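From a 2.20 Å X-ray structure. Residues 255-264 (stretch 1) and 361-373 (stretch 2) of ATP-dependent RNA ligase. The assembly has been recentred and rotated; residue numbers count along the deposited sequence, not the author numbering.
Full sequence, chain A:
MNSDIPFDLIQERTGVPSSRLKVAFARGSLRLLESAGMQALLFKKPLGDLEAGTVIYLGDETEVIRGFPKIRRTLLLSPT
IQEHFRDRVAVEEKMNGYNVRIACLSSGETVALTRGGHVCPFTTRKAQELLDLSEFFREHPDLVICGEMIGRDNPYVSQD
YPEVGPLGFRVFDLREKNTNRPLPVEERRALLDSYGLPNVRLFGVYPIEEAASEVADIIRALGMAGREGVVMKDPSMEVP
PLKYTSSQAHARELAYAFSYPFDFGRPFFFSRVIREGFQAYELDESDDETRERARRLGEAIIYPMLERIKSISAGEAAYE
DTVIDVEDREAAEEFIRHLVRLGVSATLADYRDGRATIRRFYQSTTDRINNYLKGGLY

Stretch 1 255-264: AYAFSYPFDF
Stretch 2 361-373: FYQSTTDRINNYL

Phe 262 is the apolar centre of the contact. Its CA-to-CB bond points toward stretch 2, with chi1 -66° (m) and chi2 107°. It loses 134 Å² to the other stretch, more than any other residue here. Arg 368 CB lies over one face of its ring, 4.2 Å from the centroid and 19° off the normal, a CH-pi contact. The Arg 368 guanidinium also presents a face to this ring, with Arg 368 CZ 3.3 Å from Phe 262 CE2. Arg 368 has chi1 -90° (m), chi2 -120° and chi3 -106°, the last two between wells. Its NH1 makes a weak hydrogen bond of 2.8 Å to Tyr 372 OH, one helical turn on.

Ile 369 (m, t) meets the edge of the Phe 262 ring, CG1 to Phe 262 CE1 4.1 Å. Phe 262 CZ lies 4.1 Å from Tyr 372 CE1, at the edge of the Tyr 372 ring. Pro 261 CG, on a C-gamma endo ring, is 4.3 Å from Ile 369 CD1.

The helix of residues 363-373 supplies Arg 368 and Ile 369 side by side, and Tyr 372 one turn after Arg 368. Its backbone bonds run i to i+4, from Thr 366 N to Tyr 362 O (3.1 Å) through Leu 373 N to Ile 369 O (3.0 Å). Tyr 362 is the N-cap residue, at phi/psi -117/80. Stretch 1 is helical at residues 255-257, a helix that begins earlier in the chain. It then forms a type I turn from Tyr 260 to Asp 263, with Pro 261 at -59/-28 and Phe 262 at -101/14. Asp 263 N bonds Tyr 260 O at 3.0 Å. The closest backbone register is Phe 262 CA to Thr 365 CA, 4.7 Å.

A second aromatic contact lies near the start of the helix. Tyr 260 (chi1 -45°, m; chi2 101°) and Tyr 362 (chi1 -63°, m; chi2 95°) stack face to face. Their centroids are 3.8 Å apart and their planes meet at 23°.

Thr 365 (m) links the turn to the helix. Its OG1 accepts from Phe 262 N at 3.1 Å and donates to Asp 263 OD1 at a very short 2.5 Å. Thr 365 N also donates to Asp 263 OD1, at 3.2 Å. One carboxylate oxygen thus receives both Thr 365 donors. Asp 263 has chi1 -70° (m) and chi2 93°; its CA-to-CB bond points sideways, but its end comes nearer to stretch 2.

At the exposed edge, Tyr 256 (t, chi2 82°) extends from the first helix. Its OH hydrogen-bonds Tyr 362 OH at 2.7 Å.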

# COMPACT_ATOMS: atom_id res chain seq x y z
N ALA A 255 -0.35 13.93 1.61
CA ALA A 255 -1.58 14.71 1.66
C ALA A 255 -2.21 14.83 0.27
O ALA A 255 -3.42 14.71 0.13
CB ALA A 255 -1.32 16.10 2.27
N TYR A 256 -1.39 15.04 -0.76
CA TYR A 256 -1.92 15.10 -2.12
C TYR A 256 -2.55 13.76 -2.48
O TYR A 256 -3.67 13.69 -2.99
CB TYR A 256 -0.80 15.47 -3.12
CG TYR A 256 -1.30 15.90 -4.49
CD1 TYR A 256 -1.73 17.20 -4.72
CD2 TYR A 256 -1.33 15.00 -5.56
CE1 TYR A 256 -2.19 17.60 -5.96
CE2 TYR A 256 -1.80 15.40 -6.82
CZ TYR A 256 -2.22 16.70 -7.02
OH TYR A 256 -2.69 17.10 -8.26
N ALA A 257 -1.83 12.69 -2.17
CA ALA A 257 -2.27 11.33 -2.48
C ALA A 257 -3.58 10.96 -1.78
O ALA A 257 -4.46 10.33 -2.39
CB ALA A 257 -1.17 10.33 -2.09
N PHE A 258 -3.71 11.33 -0.51
CA PHE A 258 -4.93 11.00 0.23
C PHE A 258 -6.03 12.04 -0.04
O PHE A 258 -7.14 11.92 0.49
CB PHE A 258 -4.63 10.84 1.73
CG PHE A 258 -4.07 9.49 2.07
CD1 PHE A 258 -2.73 9.33 2.42
CD2 PHE A 258 -4.86 8.35 1.96
CE1 PHE A 258 -2.21 8.08 2.70
CE2 PHE A 258 -4.34 7.09 2.23
CZ PHE A 258 -3.02 6.95 2.61
N SER A 259 -5.73 13.03 -0.88
CA SER A 259 -6.78 13.90 -1.40
C SER A 259 -7.46 13.24 -2.61
O SER A 259 -8.64 13.48 -2.88
CB SER A 259 -6.24 15.27 -1.76
OG SER A 259 -7.31 16.12 -2.18
N TYR A 260 -6.72 12.40 -3.31
CA TYR A 260 -7.27 11.61 -4.41
C TYR A 260 -6.85 10.14 -4.24
O TYR A 260 -6.15 9.60 -5.10
CB TYR A 260 -6.78 12.15 -5.75
CG TYR A 260 -6.86 13.66 -5.89
CD1 TYR A 260 -5.73 14.45 -5.73
CD2 TYR A 260 -8.05 14.28 -6.19
CE1 TYR A 260 -5.80 15.82 -5.86
CE2 TYR A 260 -8.14 15.65 -6.33
CZ TYR A 260 -7.01 16.42 -6.16
OH TYR A 260 -7.09 17.78 -6.30
N PRO A 261 -7.29 9.50 -3.14
CA PRO A 261 -6.74 8.21 -2.69
C PRO A 261 -6.83 7.08 -3.70
O PRO A 261 -5.98 6.19 -3.69
CB PRO A 261 -7.58 7.89 -1.44
CG PRO A 261 -8.86 8.64 -1.65
CD PRO A 261 -8.46 9.91 -2.34
N PHE A 262 -7.82 7.13 -4.59
CA PHE A 262 -8.04 6.04 -5.52
C PHE A 262 -7.50 6.30 -6.92
O PHE A 262 -7.83 5.59 -7.85
CB PHE A 262 -9.53 5.72 -5.59
CG PHE A 262 -10.06 5.17 -4.31
CD1 PHE A 262 -10.87 5.94 -3.50
CD2 PHE A 262 -9.71 3.90 -3.89
CE1 PHE A 262 -11.34 5.45 -2.31
CE2 PHE A 262 -10.18 3.40 -2.71
CZ PHE A 262 -11.00 4.18 -1.91
N ASP A 263 -6.66 7.33 -7.05
CA ASP A 263 -6.02 7.62 -8.34
C ASP A 263 -4.54 7.31 -8.29
O ASP A 263 -3.85 7.38 -9.30
CB ASP A 263 -6.25 9.08 -8.74
CG ASP A 263 -7.67 9.34 -9.11
OD1 ASP A 263 -8.45 9.76 -8.23
OD2 ASP A 263 -8.02 9.08 -10.28
N PHE A 264 -4.05 6.97 -7.10
CA PHE A 264 -2.69 6.51 -6.92
C PHE A 264 -2.71 4.99 -6.74
O PHE A 264 -3.51 4.48 -5.95
CB PHE A 264 -2.05 7.20 -5.71
CG PHE A 264 -1.82 8.68 -5.89
CD1 PHE A 264 -2.90 9.56 -5.95
CD2 PHE A 264 -0.53 9.19 -6.01
CE1 PHE A 264 -2.69 10.91 -6.13
CE2 PHE A 264 -0.32 10.55 -6.19
CZ PHE A 264 -1.41 11.41 -6.24
N PHE A 361 -9.24 15.92 -13.91
CA PHE A 361 -10.25 15.17 -13.17
C PHE A 361 -9.70 13.88 -12.61
O PHE A 361 -8.92 13.20 -13.26
CB PHE A 361 -11.44 14.83 -14.06
CG PHE A 361 -12.22 16.02 -14.48
CD1 PHE A 361 -12.07 16.55 -15.76
CD2 PHE A 361 -13.11 16.62 -13.61
CE1 PHE A 361 -12.79 17.65 -16.15
CE2 PHE A 361 -13.84 17.72 -14.00
CZ PHE A 361 -13.68 18.23 -15.27
N TYR A 362 -10.12 13.55 -11.40
CA TYR A 362 -9.71 12.31 -10.75
C TYR A 362 -10.93 11.42 -10.53
O TYR A 362 -11.49 11.34 -9.43
CB TYR A 362 -9.00 12.61 -9.44
CG TYR A 362 -7.71 13.39 -9.59
CD1 TYR A 362 -7.69 14.78 -9.46
CD2 TYR A 362 -6.52 12.74 -9.84
CE1 TYR A 362 -6.51 15.50 -9.59
CE2 TYR A 362 -5.33 13.45 -9.97
CZ TYR A 362 -5.33 14.82 -9.83
OH TYR A 362 -4.14 15.49 -9.95
N GLN A 363 -11.32 10.73 -11.60
CA GLN A 363 -12.63 10.10 -11.67
C GLN A 363 -12.71 8.88 -10.77
O GLN A 363 -13.77 8.59 -10.20
CB GLN A 363 -12.94 9.73 -13.13
CG GLN A 363 -14.40 9.97 -13.53
CD GLN A 363 -14.92 11.34 -13.10
OE1 GLN A 363 -15.98 11.43 -12.47
NE2 GLN A 363 -14.19 12.40 -13.43
N SER A 364 -11.61 8.15 -10.66
CA SER A 364 -11.57 6.98 -9.79
C SER A 364 -11.92 7.33 -8.37
O SER A 364 -12.71 6.65 -7.72
CB SER A 364 -10.19 6.34 -9.84
OG SER A 364 -10.02 5.70 -11.08
N THR A 365 -11.35 8.42 -7.88
CA THR A 365 -11.61 8.90 -6.54
C THR A 365 -13.05 9.38 -6.43
O THR A 365 -13.72 9.11 -5.44
CB THR A 365 -10.65 10.03 -6.17
OG1 THR A 365 -9.35 9.48 -5.95
CG2 THR A 365 -11.10 10.74 -4.93
N THR A 366 -13.53 10.08 -7.46
CA THR A 366 -14.92 10.54 -7.47
C THR A 366 -15.89 9.34 -7.50
O THR A 366 -16.80 9.23 -6.67
CB THR A 366 -15.19 11.47 -8.66
OG1 THR A 366 -14.48 12.71 -8.47
CG2 THR A 366 -16.69 11.74 -8.80
N ASP A 367 -15.68 8.42 -8.43
CA ASP A 367 -16.52 7.24 -8.50
C ASP A 367 -16.61 6.45 -7.19
O ASP A 367 -17.69 6.35 -6.59
CB ASP A 367 -16.05 6.33 -9.63
CG ASP A 367 -16.34 6.91 -10.99
OD1 ASP A 367 -17.07 7.93 -11.03
OD2 ASP A 367 -15.87 6.36 -12.01
N ARG A 368 -15.47 5.93 -6.73
CA ARG A 368 -15.45 5.05 -5.56
C ARG A 368 -15.95 5.71 -4.29
O ARG A 368 -16.73 5.11 -3.54
CB ARG A 368 -14.06 4.48 -5.34
CG ARG A 368 -13.83 3.18 -6.08
CD ARG A 368 -13.51 2.04 -5.13
NE ARG A 368 -12.09 1.69 -5.20
CZ ARG A 368 -11.49 0.84 -4.38
NH1 ARG A 368 -12.18 0.23 -3.43
NH2 ARG A 368 -10.18 0.60 -4.53
N ILE A 369 -15.52 6.93 -4.02
CA ILE A 369 -16.01 7.62 -2.83
C ILE A 369 -17.53 7.85 -2.93
O ILE A 369 -18.24 7.73 -1.93
CB ILE A 369 -15.27 8.94 -2.59
CG1 ILE A 369 -13.83 8.64 -2.13
CG2 ILE A 369 -15.97 9.77 -1.52
CD1 ILE A 369 -12.96 9.85 -1.89
N ASN A 370 -18.03 8.13 -4.14
CA ASN A 370 -19.48 8.22 -4.36
C ASN A 370 -20.21 6.91 -4.12
O ASN A 370 -21.24 6.89 -3.46
CB ASN A 370 -19.79 8.68 -5.79
CG ASN A 370 -20.18 10.13 -5.85
OD1 ASN A 370 -20.97 10.62 -5.03
ND2 ASN A 370 -19.63 10.84 -6.82
N ASN A 371 -19.68 5.82 -4.68
CA ASN A 371 -20.29 4.50 -4.51
C ASN A 371 -20.40 4.14 -3.02
O ASN A 371 -21.42 3.64 -2.58
CB ASN A 371 -19.49 3.41 -5.25
CG ASN A 371 -19.63 3.50 -6.78
OD1 ASN A 371 -20.34 4.36 -7.32
ND2 ASN A 371 -18.94 2.59 -7.47
N TYR A 372 -19.34 4.40 -2.26
CA TYR A 372 -19.36 4.13 -0.82
C TYR A 372 -20.38 4.98 -0.09
O TYR A 372 -21.09 4.50 0.79
CB TYR A 372 -18.00 4.38 -0.18
CG TYR A 372 -16.97 3.34 -0.51
CD1 TYR A 372 -15.65 3.71 -0.73
CD2 TYR A 372 -17.31 2.01 -0.62
CE1 TYR A 372 -14.70 2.77 -1.04
CE2 TYR A 372 -16.35 1.06 -0.94
CZ TYR A 372 -15.04 1.45 -1.14
OH TYR A 372 -14.07 0.53 -1.45
N LEU A 373 -20.39 6.26 -0.45
CA LEU A 373 -21.34 7.22 0.11
C LEU A 373 -22.80 6.80 -0.14
O LEU A 373 -23.71 7.20 0.60
CB LEU A 373 -21.07 8.61 -0.47
CG LEU A 373 -20.01 9.42 0.26
CD1 LEU A 373 -19.78 10.76 -0.43
CD2 LEU A 373 -20.42 9.64 1.70